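Local coordinates for GCN5-related N-acetyltransferase (Kribbella flavida, PDB 4MY0), which probably transfers acetyl groups from acetyl-CoA to amino groups, possibly those of aminoglycosides, at residues G133-G138 / G344-A349; H139-S144 / A275-W280. One frame throughout, in Å; residues are numbered along the deposited sequence.

Overall arrangement
Running from the N terminus, the chain first builds a GNAT-family domain in which helix 126-131 leads into strand 135-146. The start of that strand, 133-138, meets helix 345-352 in contact 1, which closes a loop of 205 intervening residues and ties the acetyltransferase part to the sterol-carrier-like C-terminal part. Contact 2 closes a loop of 130 residues nested inside that one: 139-144, further along the same strand, pairs with 275-280 of strand 274-284, the return from the second GNAT-family region. The two contacts have centres about 20 Å apart and meet at Trp280, whose backbone bonds to Gly137 and Gly138. Both also touch the second subunit.

Contact 1 (G133-G138 / G344-A349); sequences GYEFGG and GSRGLA
Arg346 lays its aliphatic chain along the backbone of 133-135, with CG 3.4 Å from Tyr134 O, before its guanidinium reaches the Glu135 carboxylate. The motif beneath it is a Schellman turn: Gly133, with positive phi, ends helix 126-131, and the chain passes from there into strand 135-146. Against this turn sits the first turn of helix 345-352, with Gly344 at its N-cap position. The salt bridge is side-on and converges on one oxygen. Arg346 NE and Arg346 NH1 each lie 2.7 Å from Glu135 OE2, which stays within 10° of the guanidinium plane, whereas the carboxylate plane is turned 51° from it. NE uses the anti lone pair of OE2, while NH1 meets that oxygen from above the carboxylate plane. The chain shapes allow this: Glu135 has CG anti to its backbone N and bends at chi2, and Arg346 bends at chi3. Glu135 OE2 also forms a salt bridge with Arg130, so two arginines share it and the carboxylate is probably held ionised. The other oxygen, Glu135 OE1, accepts from Phe136 N at 2.8 Å, which helps to set the rotation of the carboxylate. An alanine in place of Arg346 would remove both guanidinium bonds and the chain over Tyr134 O, and would probably loosen this join between the acetyltransferase and sterol-carrier-like parts. Packing from Leu265 of the second subunit reaches both Glu135 and Arg346. At the turn itself, a CB on Gly133 would clash with Ser345 OG, and its backbone angles would also press a CB against the preceding carbonyl O. The Ser345 hydroxyl, anti to its backbone N, donates to Gly133 O at 2.7 Å from above the carbonyl plane, with a C=O...OG angle of 113°.

Contact 2 (H139-S144 / A275-W280); sequences HRYRFS and AHVQRW
Strands 139-144 and 275-280 run antiparallel, their axes 4.5 Å apart at closest and their directions at 164°. Arg140 with Gln278 and Arg142 with His276 form hydrogen-bonded pairs, alternating with the non-hydrogen-bonded pairs His139 with Arg279 and Tyr141 with Val277. Straightest of the four backbone bonds is Gln278 N to Arg140 O, at 176°. On the face bearing Arg140, Arg142, His276 and Gln278, the Arg142 guanidinium lies flat on the His276 ring, planes 10° and centres 3.9 Å apart. A bend at chi3 of Arg142 brings its NH2 over the ring, 3.3 Å from His276 CE1. Beside this stack, the extended Arg140 chain runs alongside Gln278 and donates through NH2 to an in-plane lone pair of Gln278 OE1, 2.9 Å away. A water donates to that same OE1 and to Arg140 O, while Arg140 NE is taken up by Leu389 O. On the other face, His139 CD2 sits 3.6 Å from both Val277 CG1 and Arg279 CG. Its NE2 shares a second water with Arg279 NE, and Arg279 NH2 makes a salt bridge to Glu270 of the second subunit. Trp280 NE1 gives a weak bond to His139 O, 3.2 Å long. Immediately before His139 the strand carries a classic beta bulge, with Gly137 and Gly138 both set opposite Trp280. Ala275 and His276 also pair with an antiparallel strand of the second subunit, making this a beta sheet that continues across a subunit interface.

Contact 1 (G133-G138 / G344-A349)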
loop_
_atom_site.group_PDB
_atom_site.type_symbol
_atom_site.label_atom_id
_atom_site.label_comp_id
_atom_site.label_asym_id
_atom_site.label_seq_id
_atom_site.Cartn_x
_atom_site.Cartn_y
_atom_site.Cartn_z
ATOM N N GLY C 133 21.794 -33.425 -3.079
ATOM C CA GLY C 133 21.015 -34.350 -3.874
ATOM C C GLY C 133 19.509 -34.142 -3.902
ATOM O O GLY C 133 18.810 -34.903 -4.565
ATOM N N TYR C 134 18.999 -33.122 -3.210
ATOM C CA TYR C 134 17.566 -32.857 -3.226
ATOM C C TYR C 134 17.169 -32.120 -4.506
ATOM O O TYR C 134 17.975 -31.376 -5.077
ATOM C CB TYR C 134 17.169 -31.981 -2.036
ATOM C CG TYR C 134 17.151 -32.684 -0.688
ATOM C CD1 TYR C 134 15.945 -33.087 -0.110
ATOM C CD2 TYR C 134 18.330 -32.907 0.028
ATOM C CE1 TYR C 134 15.916 -33.712 1.140
ATOM C CE2 TYR C 134 18.310 -33.523 1.277
ATOM C CZ TYR C 134 17.099 -33.927 1.829
ATOM O OH TYR C 134 17.068 -34.553 3.071
ATOM N N GLU C 135 15.928 -32.303 -4.948
ATOM C CA GLU C 135 15.397 -31.475 -6.033
ATOM C C GLU C 135 13.922 -31.210 -5.775
ATOM O O GLU C 135 13.277 -31.978 -5.053
ATOM C CB GLU C 135 15.598 -32.146 -7.405
ATOM C CG GLU C 135 15.378 -31.197 -8.616
ATOM C CD GLU C 135 15.989 -29.807 -8.388
ATOM O OE1 GLU C 135 15.233 -28.878 -7.998
ATOM O OE2 GLU C 135 17.224 -29.646 -8.574
ATOM N N PHE C 136 13.391 -30.121 -6.345
ATOM C CA PHE C 136 11.956 -29.839 -6.238
ATOM C C PHE C 136 11.124 -31.021 -6.707
ATOM O O PHE C 136 11.409 -31.620 -7.756
ATOM C CB PHE C 136 11.573 -28.560 -6.987
ATOM C CG PHE C 136 12.029 -27.303 -6.289
ATOM C CD1 PHE C 136 11.723 -27.086 -4.943
ATOM C CD2 PHE C 136 12.807 -26.371 -6.950
ATOM C CE1 PHE C 136 12.155 -25.931 -4.277
ATOM C CE2 PHE C 136 13.242 -25.211 -6.298
ATOM C CZ PHE C 136 12.906 -24.990 -4.959
ATOM N N GLY C 137 10.114 -31.364 -5.908
ATOM C CA GLY C 137 9.320 -32.554 -6.152
ATOM C C GLY C 137 7.830 -32.276 -6.219
ATOM O O GLY C 137 7.066 -33.106 -6.713
ATOM N N GLY C 138 7.399 -31.122 -5.710
ATOM C CA GLY C 138 5.974 -30.813 -5.701
ATOM C C GLY C 138 5.658 -29.454 -5.112
ATOM O O GLY C 138 6.566 -28.701 -4.769
ATOM N N GLY C 344 21.569 -38.346 -11.704
ATOM C CA GLY C 344 22.128 -38.180 -10.375
ATOM C C GLY C 344 20.983 -38.226 -9.383
ATOM O O GLY C 344 19.856 -38.557 -9.764
ATOM N N SER C 345 21.255 -37.872 -8.127
ATOM C CA SER C 345 20.219 -37.859 -7.096
ATOM C C SER C 345 19.070 -36.876 -7.380
ATOM O O SER C 345 17.893 -37.206 -7.165
ATOM C CB SER C 345 20.834 -37.566 -5.724
ATOM O OG SER C 345 19.828 -37.419 -4.734
ATOM N N ARG C 346 19.403 -35.676 -7.849
ATOM C CA ARG C 346 18.380 -34.684 -8.176
ATOM C C ARG C 346 17.404 -35.204 -9.254
ATOM O O ARG C 346 16.181 -35.105 -9.103
ATOM C CB ARG C 346 19.036 -33.374 -8.630
ATOM C CG ARG C 346 19.913 -32.687 -7.562
ATOM C CD ARG C 346 20.668 -31.510 -8.146
ATOM N NE ARG C 346 19.760 -30.535 -8.766
ATOM C CZ ARG C 346 20.155 -29.539 -9.563
ATOM N NH1 ARG C 346 19.250 -28.715 -10.077
ATOM N NH2 ARG C 346 21.456 -29.362 -9.851
ATOM N N GLY C 347 17.941 -35.777 -10.330
ATOM C CA GLY C 347 17.107 -36.273 -11.415
ATOM C C GLY C 347 16.276 -37.469 -10.978
ATOM O O GLY C 347 15.095 -37.606 -11.335
ATOM N N LEU C 348 16.899 -38.345 -10.196
ATOM C CA LEU C 348 16.207 -39.499 -9.628
ATOM C C LEU C 348 14.983 -39.059 -8.803
ATOM O O LEU C 348 13.857 -39.541 -9.009
ATOM C CB LEU C 348 17.183 -40.279 -8.746
ATOM C CG LEU C 348 16.622 -41.528 -8.088
ATOM C CD1 LEU C 348 16.176 -42.498 -9.163
ATOM C CD2 LEU C 348 17.664 -42.147 -7.149
ATOM N N ALA C 349 15.207 -38.138 -7.873
ATOM C CA ALA C 349 14.119 -37.611 -7.045
ATOM C C ALA C 349 13.020 -36.947 -7.888
ATOM O O ALA C 349 11.831 -37.176 -7.663
ATOM C CB ALA C 349 14.664 -36.634 -6.011
#

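Contact 2 (H139-S144 / A275-W280)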
loop_
_atom_site.group_PDB
_atom_site.type_symbol
_atom_site.label_atom_id
_atom_site.label_comp_id
_atom_site.label_asym_id
_atom_site.label_seq_id
_atom_site.Cartn_x
_atom_site.Cartn_y
_atom_site.Cartn_z
ATOM N N HIS C 139 4.367 -29.147 -4.976
ATOM C CA HIS C 139 3.941 -27.799 -4.618
ATOM C C HIS C 139 3.013 -27.773 -3.413
ATOM O O HIS C 139 2.504 -28.805 -2.982
ATOM C CB HIS C 139 3.232 -27.145 -5.809
ATOM C CG HIS C 139 4.101 -26.978 -7.021
ATOM N ND1 HIS C 139 4.304 -27.989 -7.939
ATOM C CD2 HIS C 139 4.815 -25.916 -7.467
ATOM C CE1 HIS C 139 5.105 -27.553 -8.901
ATOM N NE2 HIS C 139 5.431 -26.301 -8.638
ATOM N N ARG C 140 2.814 -26.578 -2.864
ATOM C CA ARG C 140 1.757 -26.344 -1.896
ATOM C C ARG C 140 1.042 -25.101 -2.394
ATOM O O ARG C 140 1.672 -24.058 -2.590
ATOM C CB ARG C 140 2.351 -26.109 -0.510
ATOM C CG ARG C 140 1.319 -25.845 0.592
ATOM C CD ARG C 140 2.047 -25.438 1.867
ATOM N NE ARG C 140 1.155 -25.262 3.010
ATOM C CZ ARG C 140 1.159 -24.193 3.800
ATOM N NH1 ARG C 140 0.322 -24.134 4.826
ATOM N NH2 ARG C 140 1.992 -23.180 3.567
ATOM N N TYR C 141 -0.258 -25.217 -2.643
ATOM C CA TYR C 141 -1.018 -24.133 -3.269
ATOM C C TYR C 141 -1.981 -23.522 -2.270
ATOM O O TYR C 141 -2.636 -24.251 -1.518
ATOM C CB TYR C 141 -1.869 -24.662 -4.431
ATOM C CG TYR C 141 -1.124 -25.314 -5.570
ATOM C CD1 TYR C 141 -0.730 -24.581 -6.686
ATOM C CD2 TYR C 141 -0.862 -26.675 -5.554
ATOM C CE1 TYR C 141 -0.069 -25.190 -7.745
ATOM C CE2 TYR C 141 -0.201 -27.292 -6.604
ATOM C CZ TYR C 141 0.191 -26.549 -7.695
ATOM O OH TYR C 141 0.848 -27.176 -8.733
ATOM N N ARG C 142 -2.100 -22.195 -2.282
ATOM C CA ARG C 142 -3.169 -21.545 -1.529
ATOM C C ARG C 142 -4.046 -20.727 -2.472
ATOM O O ARG C 142 -3.549 -19.858 -3.180
ATOM C CB ARG C 142 -2.642 -20.653 -0.382
ATOM C CG ARG C 142 -3.748 -20.336 0.673
ATOM C CD ARG C 142 -3.391 -19.159 1.598
ATOM N NE ARG C 142 -3.362 -17.879 0.886
ATOM C CZ ARG C 142 -3.281 -16.696 1.486
ATOM N NH1 ARG C 142 -3.228 -16.635 2.806
ATOM N NH2 ARG C 142 -3.246 -15.575 0.772
ATOM N N PHE C 143 -5.344 -21.005 -2.478
ATOM C CA PHE C 143 -6.272 -20.237 -3.304
ATOM C C PHE C 143 -7.234 -19.441 -2.430
ATOM O O PHE C 143 -7.450 -19.793 -1.268
ATOM C CB PHE C 143 -7.037 -21.165 -4.257
ATOM C CG PHE C 143 -6.153 -21.807 -5.300
ATOM C CD1 PHE C 143 -5.683 -21.066 -6.379
ATOM C CD2 PHE C 143 -5.774 -23.135 -5.187
ATOM C CE1 PHE C 143 -4.847 -21.651 -7.339
ATOM C CE2 PHE C 143 -4.944 -23.730 -6.147
ATOM C CZ PHE C 143 -4.487 -22.989 -7.217
ATOM N N SER C 144 -7.793 -18.361 -2.972
ATOM C CA SER C 144 -8.694 -17.530 -2.181
ATOM C C SER C 144 -10.058 -17.419 -2.848
ATOM O O SER C 144 -10.157 -17.049 -4.023
ATOM C CB SER C 144 -8.089 -16.135 -1.964
ATOM O OG SER C 144 -6.781 -16.227 -1.419
ATOM N N ALA C 275 -2.480 -16.168 -6.263
ATOM C CA ALA C 275 -2.403 -17.382 -5.440
ATOM C C ALA C 275 -1.001 -17.538 -4.875
ATOM O O ALA C 275 -0.064 -16.856 -5.313
ATOM C CB ALA C 275 -2.767 -18.609 -6.265
ATOM N N HIS C 276 -0.864 -18.434 -3.904
ATOM C CA HIS C 276 0.443 -18.768 -3.349
ATOM C C HIS C 276 0.831 -20.114 -3.917
ATOM O O HIS C 276 0.024 -21.045 -3.904
ATOM C CB HIS C 276 0.390 -18.887 -1.823
ATOM C CG HIS C 276 0.231 -17.580 -1.118
ATOM N ND1 HIS C 276 0.116 -17.488 0.253
ATOM C CD2 HIS C 276 0.172 -16.311 -1.590
ATOM C CE1 HIS C 276 -0.001 -16.214 0.596
ATOM N NE2 HIS C 276 0.029 -15.480 -0.503
ATOM N N VAL C 277 2.058 -20.202 -4.426
ATOM C CA VAL C 277 2.597 -21.447 -4.933
ATOM C C VAL C 277 3.970 -21.607 -4.287
ATOM O O VAL C 277 4.872 -20.822 -4.579
ATOM C CB VAL C 277 2.715 -21.423 -6.477
ATOM C CG1 VAL C 277 3.226 -22.758 -7.001
ATOM C CG2 VAL C 277 1.359 -21.091 -7.119
ATOM N N GLN C 278 4.106 -22.571 -3.368
ATOM C CA GLN C 278 5.395 -22.865 -2.724
ATOM C C GLN C 278 5.871 -24.197 -3.258
ATOM O O GLN C 278 5.060 -24.971 -3.750
ATOM C CB GLN C 278 5.261 -22.972 -1.199
ATOM C CG GLN C 278 4.892 -21.667 -0.507
ATOM C CD GLN C 278 4.527 -21.872 0.946
ATOM O OE1 GLN C 278 3.550 -22.556 1.257
ATOM N NE2 GLN C 278 5.311 -21.289 1.847
ATOM N N ARG C 279 7.175 -24.461 -3.190
ATOM C CA ARG C 279 7.701 -25.754 -3.642
ATOM C C ARG C 279 8.405 -26.481 -2.511
ATOM O O ARG C 279 9.013 -25.850 -1.656
ATOM C CB ARG C 279 8.673 -25.566 -4.812
ATOM C CG ARG C 279 8.016 -24.959 -6.024
ATOM C CD ARG C 279 9.004 -24.356 -7.017
ATOM N NE ARG C 279 8.237 -23.662 -8.050
ATOM C CZ ARG C 279 7.710 -22.449 -7.898
ATOM N NH1 ARG C 279 7.010 -21.906 -8.887
ATOM N NH2 ARG C 279 7.888 -21.768 -6.764
ATOM N N TRP C 280 8.333 -27.811 -2.507
ATOM C CA TRP C 280 9.148 -28.573 -1.573
ATOM C C TRP C 280 10.056 -29.535 -2.325
ATOM O O TRP C 280 9.762 -29.918 -3.462
ATOM C CB TRP C 280 8.270 -29.319 -0.558
ATOM C CG TRP C 280 7.083 -30.000 -1.162
ATOM C CD1 TRP C 280 5.822 -29.498 -1.261
ATOM C CD2 TRP C 280 7.039 -31.321 -1.726
ATOM N NE1 TRP C 280 4.991 -30.424 -1.858
ATOM C CE2 TRP C 280 5.717 -31.554 -2.147
ATOM C CE3 TRP C 280 7.989 -32.338 -1.893
ATOM C CZ2 TRP C 280 5.318 -32.766 -2.753
ATOM C CZ3 TRP C 280 7.596 -33.544 -2.489
ATOM C CH2 TRP C 280 6.276 -33.743 -2.914
HETATM O O HOH W 1 7.027 -24.849 -10.077
HETATM O O HOH W 2 1.323 -22.076 -0.481
#